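PDB 6K5S: telomeric DNA-binding factor trf1, which probably binds telomeric DNA in fission yeast and carries an all-helical TRF-family domain, which probably serves protein association rather than DNA contact. Local coordinates for residues S22-P27 and I89-V94; K48-F53 and Y95-I100; T81-N86 and A114-N119; E107-V112 and G125-E130. All blocks are in the same frame, centred on the assembly; numbering follows the deposited sequence.

Contact 1 of 4, residues S22-P27 and I89-V94; sequences SILGKP and IFLAAV
Leu24, at the end of helix 10-24, meets Leu91 and Ala92 on one side of helix 76-94, and the side chains that meet are all apolar. The tight part is a knot of methyl and methylene groups. Leu24 CB lies 3.6 Å from Leu91 CD2, while Leu24 CD1 reaches past it to Ala92 CA at 3.6 Å. The small methyl of Ala92 lets the longer leucine come that near to the helix backbone. Leu91 sends its CG away from its own backbone N (chi1 -171°), which carries CD2 to the chain end of the other helix, 3.6 Å from Leu24 O and 3.8 Å from Gly25 N. That carbonyl oxygen is buried with no polar partner in the model. Replacing Leu91 with an alanine would probably open a gap beside Leu24 CB and leave Gly25 less well covered. The packing fades beyond Gly25, where the chain turns off: Lys26 is partly exposed and Pro27, the N-cap of helix 28-36, stands in solvent. Phe46 and Val35 also touch Leu24. The arrangement is a helix-helix contact of the all-helical TRF-family domain, the C-terminal end of helix 10-24 packing on helix 76-94.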
loop_
_atom_site.group_PDB
_atom_site.type_symbol
_atom_site.label_atom_id
_atom_site.label_comp_id
_atom_site.label_asym_id
_atom_site.label_seq_id
_atom_site.Cartn_x
_atom_site.Cartn_y
_atom_site.Cartn_z
ATOM N N SER A 22 -6.460 -12.630 6.499
ATOM C CA SER A 22 -7.874 -12.965 6.548
ATOM C C SER A 22 -8.352 -13.618 5.258
ATOM O O SER A 22 -9.317 -14.391 5.287
ATOM C CB SER A 22 -8.692 -11.717 6.871
ATOM O OG SER A 22 -8.734 -10.844 5.768
ATOM N N ILE A 23 -7.693 -13.355 4.126
ATOM C CA ILE A 23 -8.026 -14.105 2.919
ATOM C C ILE A 23 -7.476 -15.523 3.012
ATOM O O ILE A 23 -8.221 -16.503 2.864
ATOM C CB ILE A 23 -7.527 -13.381 1.656
ATOM C CG1 ILE A 23 -8.341 -12.120 1.399
ATOM C CG2 ILE A 23 -7.649 -14.307 0.429
ATOM C CD1 ILE A 23 -7.861 -11.327 0.179
ATOM N N LEU A 24 -6.174 -15.656 3.284
ATOM C CA LEU A 24 -5.525 -16.955 3.273
ATOM C C LEU A 24 -5.755 -17.756 4.544
ATOM O O LEU A 24 -5.341 -18.916 4.599
ATOM C CB LEU A 24 -4.034 -16.812 3.048
ATOM C CG LEU A 24 -3.605 -16.151 1.752
ATOM C CD1 LEU A 24 -2.133 -16.074 1.799
ATOM C CD2 LEU A 24 -4.056 -16.975 0.566
ATOM N N GLY A 25 -6.395 -17.178 5.546
ATOM C CA GLY A 25 -6.774 -17.928 6.721
ATOM C C GLY A 25 -8.154 -18.532 6.660
ATOM O O GLY A 25 -8.605 -19.112 7.648
ATOM N N LYS A 26 -8.850 -18.412 5.526
ATOM C CA LYS A 26 -10.163 -19.020 5.331
ATOM C C LYS A 26 -10.021 -20.536 5.243
ATOM O O LYS A 26 -8.890 -21.046 5.296
ATOM C CB LYS A 26 -10.816 -18.454 4.070
ATOM C CG LYS A 26 -11.263 -17.019 4.221
ATOM C CD LYS A 26 -11.670 -16.452 2.880
ATOM C CE LYS A 26 -12.943 -15.642 2.997
ATOM N NZ LYS A 26 -13.263 -15.043 1.678
ATOM N N PRO A 27 -11.122 -21.293 5.141
ATOM C CA PRO A 27 -11.000 -22.734 4.886
ATOM C C PRO A 27 -10.071 -23.011 3.708
ATOM O O PRO A 27 -10.068 -22.274 2.719
ATOM C CB PRO A 27 -12.442 -23.159 4.587
ATOM C CG PRO A 27 -13.273 -22.224 5.389
ATOM C CD PRO A 27 -12.508 -20.917 5.487
ATOM N N ILE A 89 3.439 -13.158 5.468
ATOM C CA ILE A 89 4.475 -13.665 4.562
ATOM C C ILE A 89 4.536 -15.186 4.618
ATOM O O ILE A 89 4.639 -15.854 3.587
ATOM C CB ILE A 89 5.843 -13.046 4.911
ATOM C CG1 ILE A 89 5.897 -11.575 4.493
ATOM C CG2 ILE A 89 7.002 -13.799 4.203
ATOM C CD1 ILE A 89 7.103 -10.838 5.120
ATOM N N PHE A 90 4.515 -15.753 5.830
ATOM C CA PHE A 90 4.623 -17.202 5.971
ATOM C C PHE A 90 3.430 -17.901 5.331
ATOM O O PHE A 90 3.597 -18.884 4.592
ATOM C CB PHE A 90 4.733 -17.574 7.446
ATOM C CG PHE A 90 5.230 -18.970 7.684
ATOM C CD1 PHE A 90 4.363 -20.053 7.582
ATOM C CD2 PHE A 90 6.559 -19.201 8.034
ATOM C CE1 PHE A 90 4.813 -21.344 7.813
ATOM C CE2 PHE A 90 7.013 -20.499 8.256
ATOM C CZ PHE A 90 6.134 -21.562 8.152
ATOM N N LEU A 91 2.223 -17.382 5.579
ATOM C CA LEU A 91 1.019 -17.995 5.036
ATOM C C LEU A 91 0.963 -17.849 3.522
ATOM O O LEU A 91 0.546 -18.780 2.818
ATOM C CB LEU A 91 -0.214 -17.381 5.708
ATOM C CG LEU A 91 -1.574 -18.023 5.442
ATOM C CD1 LEU A 91 -1.518 -19.531 5.716
ATOM C CD2 LEU A 91 -2.627 -17.351 6.298
ATOM N N ALA A 92 1.408 -16.704 2.999
ATOM C CA ALA A 92 1.429 -16.525 1.549
ATOM C C ALA A 92 2.467 -17.431 0.909
ATOM O O ALA A 92 2.235 -17.987 -0.175
ATOM C CB ALA A 92 1.709 -15.070 1.192
ATOM N N ALA A 93 3.626 -17.589 1.561
ATOM C CA ALA A 93 4.615 -18.558 1.085
ATOM C C ALA A 93 4.015 -19.956 0.981
ATOM O O ALA A 93 4.214 -20.655 -0.025
ATOM C CB ALA A 93 5.841 -18.588 2.004
ATOM N N VAL A 94 3.305 -20.400 2.021
ATOM C CA VAL A 94 2.833 -21.788 1.996
ATOM C C VAL A 94 1.672 -21.977 1.026
ATOM O O VAL A 94 1.450 -23.095 0.539
ATOM C CB VAL A 94 2.426 -22.330 3.384
ATOM C CG1 VAL A 94 3.645 -22.464 4.327
ATOM C CG2 VAL A 94 1.312 -21.539 4.001
#

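Contact 2 of 4, residues K48-F53 and Y95-I100; sequences KVMNMF and YGALQI
Phe53 N bonds to Val49 O at 2.8 Å, a bond of helix 41-60, which presents Met50 and Phe53 one turn apart: Phe53 against Leu98, Met50 against Ala97 and Leu98. These two partners follow a Schellman motif closing helix 76-94, in which Gly96 takes a positive phi of 89°; a beta carbon there would be jammed against the Tyr95 carbonyl oxygen, so glycine suits the position. After the turn, Ala97 and Leu98 face helix 41-60. Met50 answers with a chain bent at both chi2 (-58°) and chi3, folding its terminal methyl into the angle between the two loop residues. Met50 CE is 3.9 Å from Ala97 CB, and the sulfur Met50 SD stays close behind at 4.0 Å from the same methyl. An unbranched, flexible thioether fits this place, since it can curl where a branched chain would be held stiffly. The short Ala97 leaves room for it, and its carbonyl oxygen is hydrogen-bonded by Arg54 NH2 from the same helix as Met50. The Leu98 side chain ends between the methionine and the phenylalanine. Its two methyls divide the work: CD2 lies 3.8 Å from Met50 CE, while Leu98 CD1 meets the edge of the Phe53 ring, 4.2 Å from CE2.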
loop_
_atom_site.group_PDB
_atom_site.type_symbol
_atom_site.label_atom_id
_atom_site.label_comp_id
_atom_site.label_asym_id
_atom_site.label_seq_id
_atom_site.Cartn_x
_atom_site.Cartn_y
_atom_site.Cartn_z
ATOM N N LYS A 48 -4.143 -8.077 -6.754
ATOM C CA LYS A 48 -3.755 -6.678 -6.569
ATOM C C LYS A 48 -3.212 -6.425 -5.160
ATOM O O LYS A 48 -2.243 -5.673 -4.981
ATOM C CB LYS A 48 -4.939 -5.763 -6.866
ATOM C CG LYS A 48 -5.486 -5.925 -8.293
ATOM C CD LYS A 48 -6.650 -4.985 -8.515
ATOM C CE LYS A 48 -6.966 -4.836 -9.984
ATOM N NZ LYS A 48 -7.485 -6.102 -10.541
ATOM N N VAL A 49 -3.847 -7.012 -4.149
ATOM C CA VAL A 49 -3.330 -6.922 -2.781
ATOM C C VAL A 49 -1.924 -7.510 -2.704
ATOM O O VAL A 49 -1.016 -6.909 -2.112
ATOM C CB VAL A 49 -4.289 -7.617 -1.801
ATOM C CG1 VAL A 49 -3.632 -7.793 -0.448
ATOM C CG2 VAL A 49 -5.570 -6.781 -1.675
ATOM N N MET A 50 -1.711 -8.680 -3.314
ATOM C CA MET A 50 -0.381 -9.298 -3.255
ATOM C C MET A 50 0.667 -8.463 -3.971
ATOM O O MET A 50 1.826 -8.404 -3.534
ATOM C CB MET A 50 -0.397 -10.711 -3.839
ATOM C CG MET A 50 -0.977 -11.746 -2.870
ATOM S SD MET A 50 -0.181 -11.930 -1.237
ATOM C CE MET A 50 1.550 -11.985 -1.695
ATOM N N ASN A 51 0.293 -7.830 -5.089
ATOM C CA ASN A 51 1.239 -6.976 -5.805
ATOM C C ASN A 51 1.632 -5.765 -4.972
ATOM O O ASN A 51 2.800 -5.350 -4.974
ATOM C CB ASN A 51 0.648 -6.523 -7.138
ATOM C CG ASN A 51 0.631 -7.637 -8.172
ATOM O OD1 ASN A 51 1.307 -8.654 -8.009
ATOM N ND2 ASN A 51 -0.135 -7.445 -9.243
ATOM N N MET A 52 0.674 -5.172 -4.260
ATOM C CA MET A 52 1.041 -4.074 -3.371
ATOM C C MET A 52 1.873 -4.598 -2.209
ATOM O O MET A 52 2.838 -3.945 -1.792
ATOM C CB MET A 52 -0.204 -3.334 -2.867
ATOM C CG MET A 52 -0.801 -2.289 -3.883
ATOM S SD MET A 52 -2.358 -1.526 -3.296
ATOM C CE MET A 52 -3.325 -2.989 -3.147
ATOM N N PHE A 53 1.541 -5.789 -1.707
ATOM C CA PHE A 53 2.265 -6.332 -0.563
ATOM C C PHE A 53 3.719 -6.607 -0.927
ATOM O O PHE A 53 4.634 -6.234 -0.191
ATOM C CB PHE A 53 1.593 -7.594 -0.041
ATOM C CG PHE A 53 2.194 -8.114 1.245
ATOM C CD1 PHE A 53 2.093 -7.375 2.422
ATOM C CD2 PHE A 53 2.860 -9.326 1.279
ATOM C CE1 PHE A 53 2.639 -7.855 3.607
ATOM C CE2 PHE A 53 3.416 -9.802 2.447
ATOM C CZ PHE A 53 3.302 -9.058 3.622
ATOM N N TYR A 95 0.935 -20.920 0.704
ATOM C CA TYR A 95 -0.069 -21.004 -0.349
ATOM C C TYR A 95 0.495 -20.670 -1.727
ATOM O O TYR A 95 -0.251 -20.698 -2.712
ATOM C CB TYR A 95 -1.252 -20.096 -0.015
ATOM C CG TYR A 95 -2.318 -20.793 0.786
ATOM C CD1 TYR A 95 -3.160 -21.737 0.192
ATOM C CD2 TYR A 95 -2.476 -20.536 2.131
ATOM C CE1 TYR A 95 -4.126 -22.392 0.925
ATOM C CE2 TYR A 95 -3.444 -21.178 2.869
ATOM C CZ TYR A 95 -4.272 -22.108 2.257
ATOM O OH TYR A 95 -5.234 -22.756 2.990
ATOM N N GLY A 96 1.780 -20.344 -1.828
ATOM C CA GLY A 96 2.416 -20.122 -3.111
ATOM C C GLY A 96 2.351 -18.712 -3.651
ATOM O O GLY A 96 2.905 -18.458 -4.732
ATOM N N ALA A 97 1.709 -17.785 -2.930
ATOM C CA ALA A 97 1.651 -16.392 -3.367
ATOM C C ALA A 97 3.011 -15.708 -3.273
ATOM O O ALA A 97 3.265 -14.731 -3.981
ATOM C CB ALA A 97 0.604 -15.645 -2.539
ATOM N N LEU A 98 3.892 -16.191 -2.408
ATOM C CA LEU A 98 5.261 -15.717 -2.333
ATOM C C LEU A 98 6.175 -16.916 -2.497
ATOM O O LEU A 98 5.808 -18.035 -2.126
ATOM C CB LEU A 98 5.560 -15.024 -0.999
ATOM C CG LEU A 98 4.898 -13.677 -0.696
ATOM C CD1 LEU A 98 5.244 -13.217 0.734
ATOM C CD2 LEU A 98 5.335 -12.644 -1.739
ATOM N N GLN A 99 7.363 -16.655 -3.044
ATOM C CA GLN A 99 8.364 -17.670 -3.370
ATOM C C GLN A 99 9.418 -17.679 -2.267
ATOM O O GLN A 99 10.457 -17.020 -2.361
ATOM C CB GLN A 99 8.989 -17.395 -4.736
ATOM C CG GLN A 99 8.061 -17.736 -5.899
ATOM C CD GLN A 99 7.522 -19.152 -5.806
ATOM O OE1 GLN A 99 6.346 -19.363 -5.493
ATOM N NE2 GLN A 99 8.384 -20.135 -6.069
ATOM N N ILE A 100 9.153 -18.452 -1.221
ATOM C CA ILE A 100 10.065 -18.585 -0.094
ATOM C C ILE A 100 10.270 -20.074 0.153
ATOM O O ILE A 100 9.311 -20.807 0.413
ATOM C CB ILE A 100 9.537 -17.855 1.155
ATOM C CG1 ILE A 100 9.329 -16.378 0.801
ATOM C CG2 ILE A 100 10.500 -18.008 2.325
ATOM C CD1 ILE A 100 8.781 -15.504 1.913
#

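Contact 3 of 4, residues T81-N86 and A114-N119; sequences TTRRAN and APDESN
Arg83 leaves helix 76-94 and crosses both Pro115 and Asp116 at about a right angle, using its aliphatic stem for the first and its charged head for the second. The closest apolar approach is from Arg83 CD to Pro115 CG, 3.4 Å, so the proline ring is pressed against the methylene just before the guanidinium group. A bend at chi3 (-54°) then turns the head off the line of the stem and toward the acid. There Arg83 NH1 donates to Asp116 OD2 at 2.8 Å, a salt bridge made through one nitrogen and one oxygen. The guanidinium and carboxylate planes stand 82° apart, so the two groups do not lie flat in the paired, two-bond manner. The donor comes nearly along the C-O axis of OD2 and the oxygen sits a little off the guanidinium plane; an N-H...O angle of 134° confirms that the bond is far from straight. A leucine in place of Arg83 would probably leave Asp116 without its nearest positive partner, with the long, weak ion pair to Arg79 to serve it. Pro115 suits its place by offering a compact apolar ring to the arginine methylenes, and Asp116 by offering a short carboxylate to the head. A type I' beta turn runs from Pro115 to Ser118; the proline precedes its corners, which Asp116 and Glu117 take with positive phi. Arg166 NH2 also bonds to the carbonyls of Ala114 and Ser118 in this loop. The arrangement is typical of a surface salt bridge tying an interhelical beta turn to a neighbouring helix of an all-helical domain.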
loop_
_atom_site.group_PDB
_atom_site.type_symbol
_atom_site.label_atom_id
_atom_site.label_comp_id
_atom_site.label_asym_id
_atom_site.label_seq_id
_atom_site.Cartn_x
_atom_site.Cartn_y
_atom_site.Cartn_z
ATOM N N THR A 81 3.156 -4.648 14.099
ATOM C CA THR A 81 2.882 -4.704 12.665
ATOM C C THR A 81 3.872 -5.605 11.941
ATOM O O THR A 81 3.487 -6.338 11.028
ATOM C CB THR A 81 2.919 -3.301 12.055
ATOM O OG1 THR A 81 1.888 -2.518 12.649
ATOM C CG2 THR A 81 2.676 -3.349 10.580
ATOM N N THR A 82 5.161 -5.549 12.295
ATOM C CA THR A 82 6.071 -6.437 11.584
ATOM C C THR A 82 5.805 -7.889 11.954
ATOM O O THR A 82 5.975 -8.781 11.110
ATOM C CB THR A 82 7.543 -6.076 11.829
ATOM O OG1 THR A 82 7.837 -6.102 13.227
ATOM C CG2 THR A 82 7.850 -4.714 11.254
ATOM N N ARG A 83 5.331 -8.143 13.176
ATOM C CA ARG A 83 4.995 -9.522 13.547
ATOM C C ARG A 83 3.835 -10.052 12.713
ATOM O O ARG A 83 3.878 -11.193 12.226
ATOM C CB ARG A 83 4.669 -9.621 15.038
ATOM C CG ARG A 83 5.901 -9.574 15.915
ATOM C CD ARG A 83 5.543 -9.884 17.356
ATOM N NE ARG A 83 4.488 -9.029 17.878
ATOM C CZ ARG A 83 4.692 -8.066 18.772
ATOM N NH1 ARG A 83 5.914 -7.841 19.228
ATOM N NH2 ARG A 83 3.675 -7.338 19.212
ATOM N N ARG A 84 2.789 -9.230 12.548
ATOM C CA ARG A 84 1.686 -9.554 11.651
ATOM C C ARG A 84 2.176 -9.770 10.231
ATOM O O ARG A 84 1.734 -10.710 9.552
ATOM C CB ARG A 84 0.632 -8.439 11.675
ATOM C CG ARG A 84 -0.074 -8.250 13.028
ATOM C CD ARG A 84 -1.607 -8.388 12.920
ATOM N NE ARG A 84 -2.251 -8.228 14.230
ATOM C CZ ARG A 84 -3.101 -7.254 14.531
ATOM N NH1 ARG A 84 -3.429 -6.349 13.614
ATOM N NH2 ARG A 84 -3.628 -7.183 15.752
ATOM N N ALA A 85 3.072 -8.894 9.752
ATOM C CA ALA A 85 3.556 -9.026 8.389
ATOM C C ALA A 85 4.248 -10.364 8.197
ATOM O O ALA A 85 4.026 -11.049 7.195
ATOM C CB ALA A 85 4.487 -7.857 8.040
ATOM N N ASN A 86 5.078 -10.764 9.168
ATOM C CA ASN A 86 5.788 -12.029 9.058
ATOM C C ASN A 86 4.831 -13.216 8.996
ATOM O O ASN A 86 5.071 -14.162 8.237
ATOM C CB ASN A 86 6.785 -12.164 10.217
ATOM C CG ASN A 86 8.076 -11.370 9.951
ATOM O OD1 ASN A 86 8.351 -10.997 8.806
ATOM N ND2 ASN A 86 8.863 -11.111 10.995
ATOM N N ALA A 114 6.900 -17.513 17.362
ATOM C CA ALA A 114 7.248 -17.257 18.763
ATOM C C ALA A 114 8.274 -16.123 18.846
ATOM O O ALA A 114 9.407 -16.305 19.302
ATOM C CB ALA A 114 7.773 -18.528 19.422
ATOM N N PRO A 115 7.914 -14.941 18.377
ATOM C CA PRO A 115 8.883 -13.841 18.348
ATOM C C PRO A 115 9.111 -13.287 19.745
ATOM O O PRO A 115 8.320 -13.502 20.667
ATOM C CB PRO A 115 8.216 -12.807 17.436
ATOM C CG PRO A 115 6.756 -13.067 17.620
ATOM C CD PRO A 115 6.585 -14.533 17.887
ATOM N N ASP A 116 10.253 -12.611 19.901
ATOM C CA ASP A 116 10.555 -11.825 21.101
ATOM C C ASP A 116 10.702 -12.699 22.350
ATOM O O ASP A 116 10.266 -12.323 23.441
ATOM C CB ASP A 116 9.499 -10.739 21.322
ATOM C CG ASP A 116 9.316 -9.850 20.108
ATOM O OD1 ASP A 116 10.322 -9.556 19.431
ATOM O OD2 ASP A 116 8.161 -9.448 19.825
ATOM N N GLU A 117 11.339 -13.858 22.196
ATOM C CA GLU A 117 11.660 -14.778 23.289
ATOM C C GLU A 117 10.436 -15.225 24.066
ATOM O O GLU A 117 10.542 -15.625 25.223
ATOM C CB GLU A 117 12.710 -14.171 24.223
ATOM C CG GLU A 117 13.857 -13.610 23.424
ATOM C CD GLU A 117 14.888 -12.899 24.262
ATOM O OE1 GLU A 117 14.767 -12.903 25.506
ATOM O OE2 GLU A 117 15.820 -12.331 23.662
ATOM N N SER A 118 9.270 -15.191 23.441
ATOM C CA SER A 118 8.071 -15.678 24.088
ATOM C C SER A 118 8.204 -17.168 24.432
ATOM O O SER A 118 9.112 -17.875 23.969
ATOM C CB SER A 118 6.861 -15.419 23.190
ATOM O OG SER A 118 6.925 -16.175 21.993
ATOM N N ASN A 119 7.287 -17.639 25.278
ATOM C CA ASN A 119 7.255 -19.048 25.655
ATOM C C ASN A 119 6.849 -19.904 24.461
ATOM O O ASN A 119 5.858 -19.609 23.791
ATOM C CB ASN A 119 6.266 -19.274 26.801
ATOM C CG ASN A 119 6.805 -18.823 28.136
ATOM O OD1 ASN A 119 7.999 -18.556 28.281
ATOM N ND2 ASN A 119 5.926 -18.739 29.130
#

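Contact 4 of 4, residues E107-V112 and G125-E130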
loop_
_atom_site.group_PDB
_atom_site.type_symbol
_atom_site.label_atom_id
_atom_site.label_comp_id
_atom_site.label_asym_id
_atom_site.label_seq_id
_atom_site.Cartn_x
_atom_site.Cartn_y
_atom_site.Cartn_z
ATOM N N GLU A 107 14.018 -22.156 8.974
ATOM C CA GLU A 107 14.986 -21.363 9.733
ATOM C C GLU A 107 14.316 -20.232 10.507
ATOM O O GLU A 107 14.775 -19.864 11.591
ATOM C CB GLU A 107 16.041 -20.784 8.783
ATOM C CG GLU A 107 17.048 -19.850 9.429
ATOM C CD GLU A 107 18.260 -19.612 8.532
ATOM O OE1 GLU A 107 18.204 -18.681 7.696
ATOM O OE2 GLU A 107 19.246 -20.374 8.644
ATOM N N ASN A 108 13.249 -19.668 9.960
ATOM C CA ASN A 108 12.557 -18.519 10.525
ATOM C C ASN A 108 11.294 -18.880 11.297
ATOM O O ASN A 108 10.624 -17.969 11.784
ATOM C CB ASN A 108 12.197 -17.533 9.407
ATOM C CG ASN A 108 13.432 -16.848 8.811
ATOM O OD1 ASN A 108 13.904 -15.837 9.337
ATOM N ND2 ASN A 108 13.934 -17.382 7.697
ATOM N N PHE A 109 10.956 -20.176 11.415
ATOM C CA PHE A 109 9.659 -20.555 11.982
ATOM C C PHE A 109 9.468 -19.987 13.388
ATOM O O PHE A 109 8.432 -19.397 13.693
ATOM C CB PHE A 109 9.504 -22.074 12.003
ATOM C CG PHE A 109 8.193 -22.535 12.594
ATOM C CD1 PHE A 109 7.066 -22.658 11.802
ATOM C CD2 PHE A 109 8.087 -22.803 13.946
ATOM C CE1 PHE A 109 5.851 -23.065 12.356
ATOM C CE2 PHE A 109 6.893 -23.224 14.492
ATOM C CZ PHE A 109 5.776 -23.343 13.702
ATOM N N LEU A 110 10.452 -20.172 14.266
ATOM C CA LEU A 110 10.280 -19.696 15.635
ATOM C C LEU A 110 10.223 -18.173 15.711
ATOM O O LEU A 110 9.515 -17.624 16.558
ATOM C CB LEU A 110 11.401 -20.242 16.520
ATOM C CG LEU A 110 11.340 -21.763 16.736
ATOM C CD1 LEU A 110 12.551 -22.251 17.522
ATOM C CD2 LEU A 110 10.038 -22.193 17.404
ATOM N N GLU A 111 10.951 -17.468 14.847
ATOM C CA GLU A 111 10.878 -16.013 14.859
ATOM C C GLU A 111 9.509 -15.525 14.388
ATOM O O GLU A 111 9.017 -14.494 14.854
ATOM C CB GLU A 111 11.994 -15.433 13.991
ATOM C CG GLU A 111 11.965 -13.924 13.898
ATOM C CD GLU A 111 12.349 -13.266 15.207
ATOM O OE1 GLU A 111 13.313 -13.728 15.858
ATOM O OE2 GLU A 111 11.673 -12.295 15.594
ATOM N N VAL A 112 8.865 -16.282 13.511
ATOM C CA VAL A 112 7.564 -15.899 12.974
ATOM C C VAL A 112 6.448 -16.227 13.964
ATOM O O VAL A 112 5.535 -15.427 14.177
ATOM C CB VAL A 112 7.360 -16.605 11.614
ATOM C CG1 VAL A 112 5.929 -16.436 11.112
ATOM C CG2 VAL A 112 8.354 -16.067 10.597
ATOM N N GLY A 125 5.032 -26.202 18.736
ATOM C CA GLY A 125 5.953 -27.306 18.556
ATOM C C GLY A 125 5.445 -28.328 17.561
ATOM O O GLY A 125 6.195 -28.797 16.698
ATOM N N THR A 126 4.167 -28.706 17.681
ATOM C CA THR A 126 3.585 -29.639 16.719
ATOM C C THR A 126 3.633 -29.073 15.307
ATOM O O THR A 126 3.965 -29.787 14.349
ATOM C CB THR A 126 2.142 -29.968 17.109
ATOM O OG1 THR A 126 2.143 -30.686 18.341
ATOM C CG2 THR A 126 1.473 -30.816 16.023
ATOM N N LEU A 127 3.305 -27.792 15.157
ATOM C CA LEU A 127 3.393 -27.150 13.850
ATOM C C LEU A 127 4.831 -27.138 13.322
ATOM O O LEU A 127 5.056 -27.359 12.131
ATOM C CB LEU A 127 2.848 -25.732 13.941
ATOM C CG LEU A 127 2.292 -25.086 12.686
ATOM C CD1 LEU A 127 1.289 -26.023 11.978
ATOM C CD2 LEU A 127 1.646 -23.751 13.083
ATOM N N TYR A 128 5.803 -26.846 14.194
ATOM C CA TYR A 128 7.218 -26.904 13.828
ATOM C C TYR A 128 7.576 -28.266 13.231
ATOM O O TYR A 128 8.234 -28.353 12.185
ATOM C CB TYR A 128 8.052 -26.649 15.078
ATOM C CG TYR A 128 9.444 -26.106 14.894
ATOM C CD1 TYR A 128 9.855 -25.538 13.696
ATOM C CD2 TYR A 128 10.349 -26.155 15.936
ATOM C CE1 TYR A 128 11.135 -25.037 13.556
ATOM C CE2 TYR A 128 11.627 -25.646 15.800
ATOM C CZ TYR A 128 12.009 -25.090 14.612
ATOM O OH TYR A 128 13.275 -24.576 14.476
ATOM N N MET A 129 7.185 -29.342 13.922
ATOM C CA MET A 129 7.530 -30.688 13.485
ATOM C C MET A 129 6.943 -31.005 12.119
ATOM O O MET A 129 7.606 -31.650 11.288
ATOM C CB MET A 129 7.047 -31.713 14.517
ATOM C CG MET A 129 7.267 -33.179 14.128
ATOM S SD MET A 129 6.533 -34.329 15.355
ATOM C CE MET A 129 4.803 -33.969 15.227
ATOM N N GLU A 130 5.677 -30.626 11.889
ATOM C CA GLU A 130 5.049 -30.895 10.598
ATOM C C GLU A 130 5.666 -30.046 9.494
ATOM O O GLU A 130 5.775 -30.491 8.345
ATOM C CB GLU A 130 3.534 -30.644 10.669
ATOM C CG GLU A 130 2.747 -31.575 11.627
ATOM C CD GLU A 130 2.870 -33.070 11.300
ATOM O OE1 GLU A 130 3.185 -33.436 10.145
ATOM O OE2 GLU A 130 2.645 -33.899 12.214
HETATM O O HOH W 1 12.855 -21.577 13.564
#
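An antiparallel pair of successive helices, 102-113 and 122-141, is joined here by Phe109 and Leu110 on the first and Leu127 and Tyr128 on the second. The short axes run at 160° to one another and come within 10.7 Å, a spacing wide enough for aromatic rings to fit between. The rings of Phe109 and Tyr128 are almost parallel, at 10°, yet slid so far apart that they hardly overlap, with centroids 4.9 Å apart. Their nearest atoms are Phe109 CD2 and Tyr128 CD1, 3.3 Å apart, and the tyrosine backbone joins in: Tyr128 CA sits over a face of the Phe109 ring, 4.0 Å from its centroid, in a CH-pi contact. Phe109 reaches this place because its CG stands anti to the backbone N (chi1 179°), which brings the ring up to the partner helix; its CZ then rests 3.8 Å from Leu127 CB. The two helices thus form a helical hairpin within the all-helical TRF-family domain, and Phe113 continues the aromatic layer by stacking on Phe109. Leu110 CD2 lies on the same side of the Tyr128 ring as Phe109 CD2, further toward the hydroxyl end; that ring also makes a cation-pi contact with Lys132. Tyrosine suits this position because its hydroxyl reaches a water while its ring packs on apolar atoms. Helix 107-112 is kinked where the N of Leu110 and of Glu111 lacks a bond to the preceding turn, and a water takes the gap: it accepts from Leu110 N at 2.9 Å, donates weakly to Glu107 O, and lies 3.2 Å from Tyr128 OH in a further hydrogen bond.

Contacts 1 and 3 both use helix 76-94; contact 2 uses the loop after it and contact 4 the next two helices, and there is no ligand site among them. Contacts 1 and 2 lie with centres about 10 Å apart and merge: Ile89 CG2 meets Ile100 CD1 at 3.4 Å and Ile89 CG1 meets Phe53 CE2 at 3.7 Å, with the second subunit packing against both. Contact 3 lies nearer the N-terminus of helix 76-94, its centre about 16 Å from that of contact 1. Contact 4 comes after contacts 1 and 2 in the chain and alternates with contact 3; it joins contact 1 through Phe90 CZ and Phe109 CD1, 3.9 Å apart, and contact 3 through Asn86 O and Val112 CG1.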